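PDB 5V8S: flavoprotein from Thermotoga maritima, which probably acts as an oxidoreductase, passing electrons between a flavodoxin-like FMN domain and a di-iron site in a metallo-beta-lactamase-like domain. Local coordinates for residues K75-A80 against S103-A108; H205-I210 against I313-P318; H216-I221 against A349-P354; Y300-S303 against R307-I310. The protein carries 1 engineered substitution. All coordinates share one frame; numbering follows the deposited sequence. Where two conformers were deposited one is given.

Contact 1 (K75-A80 against S103-A108)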
loop_
_atom_site.group_PDB
_atom_site.type_symbol
_atom_site.label_atom_id
_atom_site.label_comp_id
_atom_site.label_asym_id
_atom_site.label_seq_id
_atom_site.Cartn_x
_atom_site.Cartn_y
_atom_site.Cartn_z
ATOM N N LYS A 75 -22.425 22.347 7.346
ATOM C CA LYS A 75 -23.501 22.746 8.246
ATOM C C LYS A 75 -22.937 23.195 9.581
ATOM O O LYS A 75 -23.372 24.211 10.143
ATOM C CB LYS A 75 -24.475 21.579 8.449
ATOM C CG LYS A 75 -25.537 21.813 9.538
ATOM C CD LYS A 75 -26.072 20.501 10.107
ATOM C CE LYS A 75 -26.631 20.697 11.514
ATOM N NZ LYS A 75 -27.720 21.712 11.545
ATOM N N GLU A 76 -21.966 22.443 10.101
ATOM C CA GLU A 76 -21.311 22.816 11.345
ATOM C C GLU A 76 -20.609 24.163 11.208
ATOM O O GLU A 76 -20.619 24.974 12.144
ATOM C CB GLU A 76 -20.317 21.719 11.740
ATOM C CG GLU A 76 -20.961 20.405 12.196
ATOM C CD GLU A 76 -21.252 19.415 11.065
ATOM O OE1 GLU A 76 -21.236 19.798 9.878
ATOM O OE2 GLU A 76 -21.493 18.225 11.376
ATOM N N PHE A 77 -20.001 24.423 10.046
ATOM C CA PHE A 77 -19.292 25.682 9.836
ATOM C C PHE A 77 -20.246 26.867 9.882
ATOM O O PHE A 77 -19.970 27.880 10.539
ATOM C CB PHE A 77 -18.557 25.661 8.494
ATOM C CG PHE A 77 -17.838 26.936 8.201
ATOM C CD1 PHE A 77 -16.678 27.265 8.878
ATOM C CD2 PHE A 77 -18.334 27.823 7.258
ATOM C CE1 PHE A 77 -16.032 28.463 8.622
ATOM C CE2 PHE A 77 -17.683 29.010 6.999
ATOM C CZ PHE A 77 -16.537 29.327 7.672
ATOM N N ILE A 78 -21.377 26.760 9.185
ATOM C CA ILE A 78 -22.357 27.846 9.193
ATOM C C ILE A 78 -22.848 28.105 10.612
ATOM O O ILE A 78 -22.911 29.257 11.070
ATOM C CB ILE A 78 -23.522 27.538 8.231
ATOM C CG1 ILE A 78 -23.048 27.494 6.777
ATOM C CG2 ILE A 78 -24.651 28.544 8.397
ATOM C CD1 ILE A 78 -22.271 28.682 6.319
ATOM N N ASP A 79 -23.200 27.039 11.332
ATOM C CA ASP A 79 -23.707 27.217 12.688
ATOM C C ASP A 79 -22.671 27.896 13.574
ATOM O O ASP A 79 -22.999 28.820 14.327
ATOM C CB ASP A 79 -24.130 25.869 13.273
ATOM C CG ASP A 79 -25.226 25.202 12.456
ATOM O OD1 ASP A 79 -25.950 25.918 11.729
ATOM O OD2 ASP A 79 -25.364 23.962 12.542
ATOM N N ALA A 80 -21.406 27.476 13.478
ATOM C CA ALA A 80 -20.370 28.081 14.313
ATOM C C ALA A 80 -20.120 29.527 13.914
ATOM O O ALA A 80 -19.993 30.406 14.776
ATOM C CB ALA A 80 -19.070 27.287 14.218
ATOM N N SER A 103 -11.836 24.660 1.376
ATOM C CA SER A 103 -12.844 25.417 0.623
ATOM C C SER A 103 -14.204 24.739 0.529
ATOM O O SER A 103 -15.128 25.317 -0.063
ATOM C CB SER A 103 -12.344 25.692 -0.799
ATOM O OG SER A 103 -12.346 24.512 -1.586
ATOM N N GLY A 104 -14.360 23.533 1.075
ATOM C CA GLY A 104 -15.570 22.776 0.810
ATOM C C GLY A 104 -16.829 23.424 1.353
ATOM O O GLY A 104 -17.937 23.153 0.865
ATOM N N SER A 105 -16.686 24.255 2.387
ATOM C CA SER A 105 -17.801 24.980 2.988
ATOM C C SER A 105 -18.180 26.242 2.234
ATOM O O SER A 105 -19.180 26.867 2.594
ATOM C CB SER A 105 -17.447 25.358 4.431
ATOM O OG SER A 105 -16.215 26.067 4.508
ATOM N N LEU A 106 -17.418 26.628 1.214
ATOM C CA LEU A 106 -17.656 27.911 0.551
ATOM C C LEU A 106 -19.020 27.992 -0.122
ATOM O O LEU A 106 -19.731 28.995 0.089
ATOM C CB LEU A 106 -16.495 28.231 -0.403
ATOM C CG LEU A 106 -16.549 29.583 -1.126
ATOM C CD1 LEU A 106 -16.646 30.751 -0.145
ATOM C CD2 LEU A 106 -15.323 29.732 -2.052
ATOM N N PRO A 107 -19.461 27.010 -0.917
ATOM C CA PRO A 107 -20.785 27.158 -1.544
ATOM C C PRO A 107 -21.896 27.390 -0.536
ATOM O O PRO A 107 -22.743 28.280 -0.727
ATOM C CB PRO A 107 -20.948 25.850 -2.337
ATOM C CG PRO A 107 -19.564 25.408 -2.623
ATOM C CD PRO A 107 -18.754 25.814 -1.406
ATOM N N ALA A 108 -21.874 26.652 0.572
ATOM C CA ALA A 108 -22.890 26.830 1.605
ATOM C C ALA A 108 -22.772 28.200 2.254
ATOM O O ALA A 108 -23.789 28.843 2.571
ATOM C CB ALA A 108 -22.721 25.739 2.659
#
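The F77 ring has S105 lying over one face: the hydroxyl oxygen OG stands 3.9 Å above the F77 ring plane, displaced toward the rim on the CD2-CE2 side, while S105 CB comes within 3.9 Å of F77 CD2. The ring reaches this position because F77 CG lies anti to the backbone N (chi1 179°), which swings it off helix 74-82 toward the turn. S105 does not spend its hydroxyl on the ring. OG is hydrogen-bonded to the backbone N of W69, whose own ring meets that of F77 edge-to-face, so S105, W69 and F77 are held together by one hydrogen bond to the W69 backbone and one edge-to-face ring pair.

One residue further along the helix, I78 sends its CD1 methyl to the backbone of A108, 4.0 Å from A108 O, and its CG1 lies 4.5 Å from A108 CB in a looser apolar touch. S103 to L106 form a type I beta turn that leads into helix 106-113. Helix 74-82 thus rests on this turn and on the first part of helix 106-113, where F77 and I78 also touch T109, while F77 and A80 reach L30 on strand 26-34 of the seven-stranded sheet.

Contact 2 (H205-I210 against I313-P318)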
loop_
_atom_site.group_PDB
_atom_site.type_symbol
_atom_site.label_atom_id
_atom_site.label_comp_id
_atom_site.label_asym_id
_atom_site.label_seq_id
_atom_site.Cartn_x
_atom_site.Cartn_y
_atom_site.Cartn_z
ATOM N N HIS A 205 4.499 15.814 14.132
ATOM C CA HIS A 205 3.315 15.769 13.280
ATOM C C HIS A 205 3.318 16.874 12.227
ATOM O O HIS A 205 2.664 16.720 11.186
ATOM C CB HIS A 205 2.046 15.813 14.123
ATOM C CG HIS A 205 1.929 14.663 15.078
ATOM N ND1 HIS A 205 1.378 13.452 14.717
ATOM C CD2 HIS A 205 2.320 14.534 16.369
ATOM C CE1 HIS A 205 1.440 12.624 15.749
ATOM N NE2 HIS A 205 2.008 13.256 16.763
ATOM N N VAL A 206 4.034 17.975 12.479
ATOM C CA VAL A 206 4.281 18.964 11.433
ATOM C C VAL A 206 5.196 18.375 10.373
ATOM O O VAL A 206 4.931 18.492 9.176
ATOM C CB VAL A 206 4.872 20.250 12.038
ATOM C CG1 VAL A 206 5.253 21.232 10.928
ATOM C CG2 VAL A 206 3.876 20.864 12.992
ATOM N N THR A 207 6.261 17.686 10.794
ATOM C CA THR A 207 7.146 17.061 9.818
ATOM C C THR A 207 6.378 16.075 8.949
ATOM O O THR A 207 6.558 16.037 7.727
ATOM C CB THR A 207 8.283 16.343 10.534
ATOM O OG1 THR A 207 9.002 17.313 11.303
ATOM C CG2 THR A 207 9.222 15.706 9.519
ATOM N N LYS A 208 5.526 15.260 9.571
ATOM C CA LYS A 208 4.729 14.294 8.822
ATOM C C LYS A 208 3.858 14.982 7.776
ATOM O O LYS A 208 3.752 14.509 6.639
ATOM C CB LYS A 208 3.870 13.505 9.806
ATOM C CG LYS A 208 3.129 12.317 9.223
ATOM C CD LYS A 208 2.330 11.654 10.352
ATOM C CE LYS A 208 1.448 10.525 9.913
ATOM N NZ LYS A 208 0.729 9.935 11.088
ATOM N N TYR A 209 3.219 16.097 8.153
ATOM C CA TYR A 209 2.416 16.897 7.229
ATOM C C TYR A 209 3.270 17.463 6.098
ATOM O O TYR A 209 2.905 17.375 4.919
ATOM C CB TYR A 209 1.733 18.029 8.016
ATOM C CG TYR A 209 0.926 18.944 7.140
ATOM C CD1 TYR A 209 -0.382 18.629 6.811
ATOM C CD2 TYR A 209 1.469 20.131 6.632
ATOM C CE1 TYR A 209 -1.133 19.463 5.999
ATOM C CE2 TYR A 209 0.731 20.948 5.821
ATOM C CZ TYR A 209 -0.569 20.602 5.504
ATOM O OH TYR A 209 -1.305 21.427 4.683
ATOM N N ILE A 210 4.412 18.061 6.431
ATOM C CA ILE A 210 5.277 18.630 5.401
ATOM C C ILE A 210 5.621 17.590 4.355
ATOM O O ILE A 210 5.487 17.824 3.150
ATOM C CB ILE A 210 6.558 19.222 6.017
ATOM C CG1 ILE A 210 6.246 20.436 6.870
ATOM C CG2 ILE A 210 7.527 19.599 4.914
ATOM C CD1 ILE A 210 7.421 20.860 7.753
ATOM N N ILE A 313 6.898 6.238 7.907
ATOM C CA ILE A 313 8.205 6.130 7.263
ATOM C C ILE A 313 8.646 7.489 6.743
ATOM O O ILE A 313 9.766 7.942 6.997
ATOM C CB ILE A 313 8.162 5.087 6.134
ATOM C CG1 ILE A 313 7.874 3.697 6.709
ATOM C CG2 ILE A 313 9.488 5.074 5.370
ATOM C CD1 ILE A 313 7.575 2.628 5.665
ATOM N N LEU A 314 7.766 8.158 6.002
ATOM C CA LEU A 314 8.129 9.408 5.348
ATOM C C LEU A 314 8.493 10.476 6.370
ATOM O O LEU A 314 9.447 11.234 6.170
ATOM C CB LEU A 314 6.979 9.851 4.453
ATOM C CG LEU A 314 6.810 9.065 3.157
ATOM C CD1 LEU A 314 5.549 9.489 2.487
ATOM C CD2 LEU A 314 7.965 9.271 2.224
ATOM N N LYS A 315 7.772 10.517 7.492
ATOM C CA LYS A 315 8.043 11.496 8.538
ATOM C C LYS A 315 9.466 11.403 9.066
ATOM O O LYS A 315 10.039 12.423 9.500
ATOM C CB LYS A 315 7.059 11.267 9.676
ATOM C CG LYS A 315 7.343 12.008 10.937
ATOM C CD LYS A 315 6.573 11.384 12.092
ATOM C CE LYS A 315 7.257 10.135 12.602
ATOM N NZ LYS A 315 6.558 9.664 13.816
ATOM N N ASP A 316 10.038 10.209 9.067
ATOM C CA ASP A 316 11.344 10.007 9.681
ATOM C C ASP A 316 12.510 10.249 8.733
ATOM O O ASP A 316 13.653 10.290 9.197
ATOM C CB ASP A 316 11.408 8.603 10.310
ATOM C CG ASP A 316 10.849 8.593 11.734
ATOM O OD1 ASP A 316 11.177 9.528 12.496
ATOM O OD2 ASP A 316 10.050 7.718 12.084
ATOM N N ILE A 317 12.260 10.447 7.443
ATOM C CA ILE A 317 13.341 10.609 6.470
ATOM C C ILE A 317 14.106 11.926 6.636
ATOM O O ILE A 317 15.349 11.915 6.657
ATOM C CB ILE A 317 12.824 10.466 5.026
ATOM C CG1 ILE A 317 12.011 9.178 4.833
ATOM C CG2 ILE A 317 13.984 10.575 4.026
ATOM C CD1 ILE A 317 12.793 7.951 5.025
ATOM N N PRO A 318 13.441 13.089 6.734
ATOM C CA PRO A 318 14.194 14.358 6.647
ATOM C C PRO A 318 15.342 14.506 7.629
ATOM O O PRO A 318 16.403 15.013 7.246
ATOM C CB PRO A 318 13.122 15.436 6.856
ATOM C CG PRO A 318 11.854 14.790 6.379
ATOM C CD PRO A 318 11.994 13.342 6.833
#
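The ammonium nitrogen NZ of K208 is gripped by three groups, the carboxylates of E312 and E48 in salt bridges and the carbonyl O of E45, while the stem of the same side chain packs on K315. E312 probably makes it easier for two lysines to cross here: its OE2 serves K208 and its OE1 serves K315. The two NZ atoms stay 6.4 Å apart, K208 NZ to K315 NZ, and the carboxylate between the pair probably offsets their like charge.

The contact itself is aliphatic. K208 CB lies 3.9 Å from K315 CB, and the two chains cross obliquely, that of K208 extended beyond CG and that of K315 bent at chi3 (79°). The backbones come very close here, K208 CA to K315 CA being 4.3 Å. Beside them the CG2 methyl of T207 meets K315 O at 3.4 Å and P318 CG at 4.2 Å. This methyl is anti to the backbone N, which turns OG1 the other way, to H254 NE2.

Helix 196-214 of the lactamase-like part thereby lies against helix 310-316 of the flavodoxin-like part, a seam within one chain that belongs to the two-domain architecture of flavodiiron proteins.

Contact 3 (H216-I221 against A349-P354)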
loop_
_atom_site.group_PDB
_atom_site.type_symbol
_atom_site.label_atom_id
_atom_site.label_comp_id
_atom_site.label_asym_id
_atom_site.label_seq_id
_atom_site.Cartn_x
_atom_site.Cartn_y
_atom_site.Cartn_z
ATOM N N HIS A 216 6.973 16.879 -2.235
ATOM C CA HIS A 216 7.427 16.879 -3.620
ATOM C C HIS A 216 7.976 18.241 -4.008
ATOM O O HIS A 216 8.826 18.344 -4.900
ATOM C CB HIS A 216 6.263 16.482 -4.529
ATOM C CG HIS A 216 6.653 16.241 -5.955
ATOM N ND1 HIS A 216 7.570 15.281 -6.324
ATOM C CD2 HIS A 216 6.228 16.819 -7.104
ATOM C CE1 HIS A 216 7.699 15.282 -7.641
ATOM N NE2 HIS A 216 6.895 16.209 -8.138
ATOM N N TYR A 217 7.505 19.292 -3.342
ATOM C CA TYR A 217 7.830 20.679 -3.667
ATOM C C TYR A 217 8.670 21.326 -2.571
ATOM O O TYR A 217 8.596 22.536 -2.352
ATOM C CB TYR A 217 6.545 21.476 -3.890
ATOM C CG TYR A 217 5.599 20.820 -4.881
ATOM C CD1 TYR A 217 5.863 20.856 -6.236
ATOM C CD2 TYR A 217 4.455 20.157 -4.451
ATOM C CE1 TYR A 217 5.010 20.243 -7.154
ATOM C CE2 TYR A 217 3.602 19.540 -5.352
ATOM C CZ TYR A 217 3.878 19.592 -6.705
ATOM O OH TYR A 217 3.016 18.978 -7.590
ATOM N N LYS A 218 9.476 20.531 -1.866
ATOM C CA LYS A 218 10.197 21.072 -0.718
ATOM C C LYS A 218 11.125 22.223 -1.112
ATOM O O LYS A 218 11.375 23.119 -0.298
ATOM C CB LYS A 218 10.923 19.956 0.043
ATOM C CG LYS A 218 11.990 19.233 -0.729
ATOM C CD LYS A 218 12.489 18.038 0.075
ATOM C CE LYS A 218 13.717 17.380 -0.542
ATOM N NZ LYS A 218 13.586 17.165 -1.998
ATOM N N ASN A 219 11.629 22.241 -2.349
ATOM C CA ASN A 219 12.459 23.368 -2.768
ATOM C C ASN A 219 11.670 24.674 -2.741
ATOM O O ASN A 219 12.242 25.748 -2.491
ATOM C CB ASN A 219 13.054 23.112 -4.156
ATOM C CG ASN A 219 12.034 23.279 -5.277
ATOM O OD1 ASN A 219 11.279 22.347 -5.602
ATOM N ND2 ASN A 219 12.007 24.473 -5.876
ATOM N N TYR A 220 10.354 24.603 -2.947
ATOM C CA TYR A 220 9.522 25.801 -2.908
ATOM C C TYR A 220 9.256 26.276 -1.484
ATOM O O TYR A 220 8.871 27.439 -1.290
ATOM C CB TYR A 220 8.195 25.541 -3.628
ATOM C CG TYR A 220 8.313 25.493 -5.134
ATOM C CD1 TYR A 220 8.274 26.661 -5.891
ATOM C CD2 TYR A 220 8.433 24.286 -5.803
ATOM C CE1 TYR A 220 8.388 26.616 -7.267
ATOM C CE2 TYR A 220 8.542 24.235 -7.167
ATOM C CZ TYR A 220 8.518 25.399 -7.898
ATOM O OH TYR A 220 8.613 25.327 -9.267
ATOM N N ILE A 221 9.460 25.417 -0.484
ATOM C CA ILE A 221 9.436 25.873 0.902
ATOM C C ILE A 221 10.568 26.851 1.128
ATOM O O ILE A 221 10.385 27.908 1.739
ATOM C CB ILE A 221 9.546 24.669 1.866
ATOM C CG1 ILE A 221 8.271 23.839 1.828
ATOM C CG2 ILE A 221 9.852 25.128 3.312
ATOM C CD1 ILE A 221 8.404 22.531 2.601
ATOM N N ALA A 349 10.392 12.730 -0.455
ATOM C CA ALA A 349 11.491 12.864 0.487
ATOM C C ALA A 349 12.815 12.592 -0.217
ATOM O O ALA A 349 13.642 11.798 0.236
ATOM C CB ALA A 349 11.261 11.938 1.678
ATOM N N ASN A 350 13.031 13.297 -1.323
ATOM C CA ASN A 350 14.174 13.080 -2.196
ATOM C C ASN A 350 15.322 13.970 -1.725
ATOM O O ASN A 350 15.444 15.126 -2.128
ATOM C CB ASN A 350 13.776 13.398 -3.627
ATOM C CG ASN A 350 14.775 12.888 -4.627
ATOM O OD1 ASN A 350 15.623 12.069 -4.294
ATOM N ND2 ASN A 350 14.691 13.371 -5.855
ATOM N N TYR A 351 16.185 13.411 -0.874
ATOM C CA TYR A 351 17.272 14.147 -0.235
ATOM C C TYR A 351 18.613 13.537 -0.612
ATOM O O TYR A 351 18.710 12.334 -0.886
ATOM C CB TYR A 351 17.155 14.065 1.295
ATOM C CG TYR A 351 15.953 14.760 1.881
ATOM C CD1 TYR A 351 15.963 16.136 2.106
ATOM C CD2 TYR A 351 14.807 14.053 2.226
ATOM C CE1 TYR A 351 14.884 16.766 2.647
ATOM C CE2 TYR A 351 13.713 14.695 2.762
ATOM C CZ TYR A 351 13.763 16.057 2.981
ATOM O OH TYR A 351 12.669 16.675 3.522
ATOM N N GLU A 352 19.667 14.365 -0.563
ATOM C CA GLU A 352 21.027 13.888 -0.830
ATOM C C GLU A 352 21.610 13.351 0.476
ATOM O O GLU A 352 22.380 14.007 1.171
ATOM C CB GLU A 352 21.902 14.973 -1.450
ATOM C CG GLU A 352 23.246 14.424 -1.946
ATOM C CD GLU A 352 24.265 15.496 -2.290
ATOM O OE1 GLU A 352 23.860 16.634 -2.610
ATOM O OE2 GLU A 352 25.478 15.186 -2.238
ATOM N N LYS A 353 21.229 12.123 0.805
ATOM C CA LYS A 353 21.673 11.423 1.997
ATOM C C LYS A 353 22.284 10.089 1.602
ATOM O O LYS A 353 21.881 9.484 0.601
ATOM C CB LYS A 353 20.509 11.151 2.963
ATOM C CG LYS A 353 19.904 12.425 3.550
ATOM C CD LYS A 353 18.621 12.202 4.319
ATOM C CE LYS A 353 18.016 13.504 4.834
ATOM N NZ LYS A 353 18.811 14.042 5.953
ATOM N N PRO A 354 23.254 9.602 2.365
ATOM C CA PRO A 354 23.823 8.285 2.068
ATOM C C PRO A 354 22.874 7.155 2.422
ATOM O O PRO A 354 22.065 7.247 3.348
ATOM C CB PRO A 354 25.072 8.237 2.945
ATOM C CG PRO A 354 24.840 9.241 4.005
ATOM C CD PRO A 354 23.947 10.284 3.473
HETATM O O HOH W 1 11.118 15.577 -2.369
#
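K218, Y351 and N350 share nearly all the surface buried here, where the start of helix 218-228 meets the loop between helix 336-348 and strand 354-360. That loop is the return limb of a beta-alpha-beta crossover in the parallel flavodoxin-like sheet, and K218 reaches it from the lactamase-like part of the chain. The lysine runs nearly straight as far as CE and then bends (chi4 -46°), so that CE lies over the tyrosine ring and CD beside its hydroxyl end, while the nitrogen turns to the neighbouring backbone.

Over the Y351 ring the contact is of two kinds. The methylene CE sits 3.7 Å from the centroid of the Y351 ring in a CH-pi contact, offset toward the rim, with CE1 of Y351 its closest ring atom. Further out, K218 NZ stands 4.9 Å from the same centroid and only 13° off the ring normal, a cation-pi arrangement. The ring is steadied at its far end, where Y351 OH hydrogen-bonds to V258 O, and P318 packs against that same hydroxyl end.

N350 contributes chiefly its backbone, its side-chain OD1 being bound to K379 N. Nearby, H216 and Y217 pack on E331 of the second subunit, which places this seam close to the dimer interface. K218 NZ donates to N350 O at 2.8 Å, approaching from above the carbonyl plane and 41° out of it. A water lies 3.0 Å from K218 NZ and 3.2 Å from N350 N and accepts from both, so it links the two donors, while NZ bonds N350 O directly.

Contact 4 (Y300-S303 against R307-I310)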
loop_
_atom_site.group_PDB
_atom_site.type_symbol
_atom_site.label_atom_id
_atom_site.label_comp_id
_atom_site.label_asym_id
_atom_site.label_seq_id
_atom_site.Cartn_x
_atom_site.Cartn_y
_atom_site.Cartn_z
ATOM N N TYR A 300 11.509 0.158 10.381
ATOM C CA TYR A 300 10.223 -0.115 9.754
ATOM C C TYR A 300 10.317 -1.432 8.999
ATOM O O TYR A 300 11.091 -1.541 8.044
ATOM C CB TYR A 300 9.834 1.014 8.804
ATOM C CG TYR A 300 9.510 2.274 9.552
ATOM C CD1 TYR A 300 8.314 2.385 10.241
ATOM C CD2 TYR A 300 10.398 3.344 9.587
ATOM C CE1 TYR A 300 7.993 3.539 10.932
ATOM C CE2 TYR A 300 10.092 4.500 10.302
ATOM C CZ TYR A 300 8.895 4.589 10.978
ATOM O OH TYR A 300 8.573 5.743 11.680
ATOM N N LYS A 301 9.514 -2.408 9.403
ATOM C CA LYS A 301 9.569 -3.754 8.852
ATOM C C LYS A 301 8.228 -4.141 8.239
ATOM O O LYS A 301 7.200 -4.094 8.916
ATOM C CB LYS A 301 9.904 -4.773 9.961
ATOM C CG LYS A 301 9.890 -6.235 9.500
ATOM C CD LYS A 301 9.615 -7.270 10.623
ATOM C CE LYS A 301 10.142 -6.903 11.967
ATOM N NZ LYS A 301 9.855 -8.014 12.948
ATOM N N PHE A 302 8.251 -4.570 6.976
ATOM C CA PHE A 302 7.103 -5.219 6.334
ATOM C C PHE A 302 7.293 -6.727 6.468
ATOM O O PHE A 302 8.216 -7.285 5.883
ATOM C CB PHE A 302 7.053 -4.879 4.850
ATOM C CG PHE A 302 6.795 -3.420 4.554
ATOM C CD1 PHE A 302 5.515 -2.923 4.545
ATOM C CD2 PHE A 302 7.836 -2.570 4.273
ATOM C CE1 PHE A 302 5.273 -1.583 4.268
ATOM C CE2 PHE A 302 7.604 -1.206 3.997
ATOM C CZ PHE A 302 6.329 -0.737 3.983
ATOM N N SER A 303 6.427 -7.383 7.216
ATOM C CA SER A 303 6.533 -8.824 7.402
ATOM C C SER A 303 5.173 -9.459 7.161
ATOM O O SER A 303 4.197 -8.786 6.801
ATOM C CB SER A 303 7.002 -9.171 8.812
ATOM O OG SER A 303 5.969 -8.902 9.747
ATOM N N ARG A 307 2.881 -4.315 9.226
ATOM C CA ARG A 307 2.814 -3.432 8.071
ATOM C C ARG A 307 2.887 -2.002 8.605
ATOM O O ARG A 307 1.919 -1.532 9.210
ATOM C CB ARG A 307 1.479 -3.706 7.377
ATOM C CG ARG A 307 1.014 -2.747 6.319
ATOM C CD ARG A 307 1.667 -2.972 5.001
ATOM N NE ARG A 307 1.657 -4.372 4.566
ATOM C CZ ARG A 307 0.711 -4.939 3.822
ATOM N NH1 ARG A 307 -0.351 -4.255 3.398
ATOM N NH2 ARG A 307 0.867 -6.193 3.460
ATOM N N PRO A 308 3.997 -1.293 8.426
ATOM C CA PRO A 308 4.050 0.111 8.851
ATOM C C PRO A 308 3.192 1.004 7.982
ATOM O O PRO A 308 2.880 0.700 6.833
ATOM C CB PRO A 308 5.522 0.487 8.680
ATOM C CG PRO A 308 6.072 -0.510 7.769
ATOM C CD PRO A 308 5.310 -1.760 7.968
ATOM N N ALA A 309 2.851 2.144 8.551
ATOM C CA ALA A 309 2.207 3.213 7.805
ATOM C C ALA A 309 3.238 3.963 6.977
ATOM O O ALA A 309 4.266 4.393 7.494
ATOM C CB ALA A 309 1.528 4.186 8.766
ATOM N N ILE A 310 2.932 4.172 5.703
ATOM C CA ILE A 310 3.883 4.850 4.834
ATOM C C ILE A 310 4.079 6.304 5.273
ATOM O O ILE A 310 5.170 6.865 5.107
ATOM C CB ILE A 310 3.438 4.716 3.365
ATOM C CG1 ILE A 310 2.992 3.272 3.062
ATOM C CG2 ILE A 310 4.563 5.150 2.425
ATOM C CD1 ILE A 310 4.032 2.177 3.288
HETATM O O HOH W 2 3.700 -6.338 5.201
#
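A tight connection in a flavodoxin-like beta-alpha-beta unit, from the end of edge strand 296-302 into helix 310-316, brings residues only a few positions apart face to face. P308 carries most of the contact. Its CG lies over one face of F302, 3.9 Å from the centroid of the F302 ring and 16° off the ring normal, a CH-pi contact in which the two side chains cross at about a right angle. Its CD touches F302 CD1 as well, and P308 CB rests 3.7 Å from Y300 CD1, so the pyrrolidine ring wedges between two aromatic side chains, Y300 and F302, on the same face of the strand, with K301 between them pointing away.

At the rim of F302, near its plane, come R307 CD, 3.9 Å from F302 CD1, and the methyl I310 CD1, 3.8 Å from F302 CZ. R307 doubles back to get there, bent at chi2 (80°) and chi3. Its NE donates to a water at 2.9 Å, and the same water lies 3.0 Å from S303 O, to which it can donate, so it spans the two ends of the bend. R307 NH2 is hydrogen-bonded to V43 O of the second subunit, where the guanidinium also meets Y39 of that subunit in a cation-pi contact.

K301 O lies 3.1 Å from the ring carbon P308 CD, and the proline nitrogen has no hydrogen to offer. The link between these segments is therefore made by carbon surfaces and one bridging water, while the guanidinium, through NH2, also reaches the second subunit.

From the N terminus, contact 1 closes a short loop within the lactamase-like part and is complete before any other begins. Contacts 2 and 3 then open in turn on successive helices, 196-214 and 218-228. Contact 4 opens and closes in the flavodoxin-like part, nested inside both. Contact 2 closes next and contact 3 last, so these two long loops cross, and together they sew the two domains side by side. Contacts 2 and 3 touch, with P318 O 2.9 Å from K353 NZ, and contacts 2 and 4 meet through D316 and Y300. Contact 1 stands apart, its centre 30 Å from that of contact 2, whereas contacts 3 and 4 both reach the second subunit.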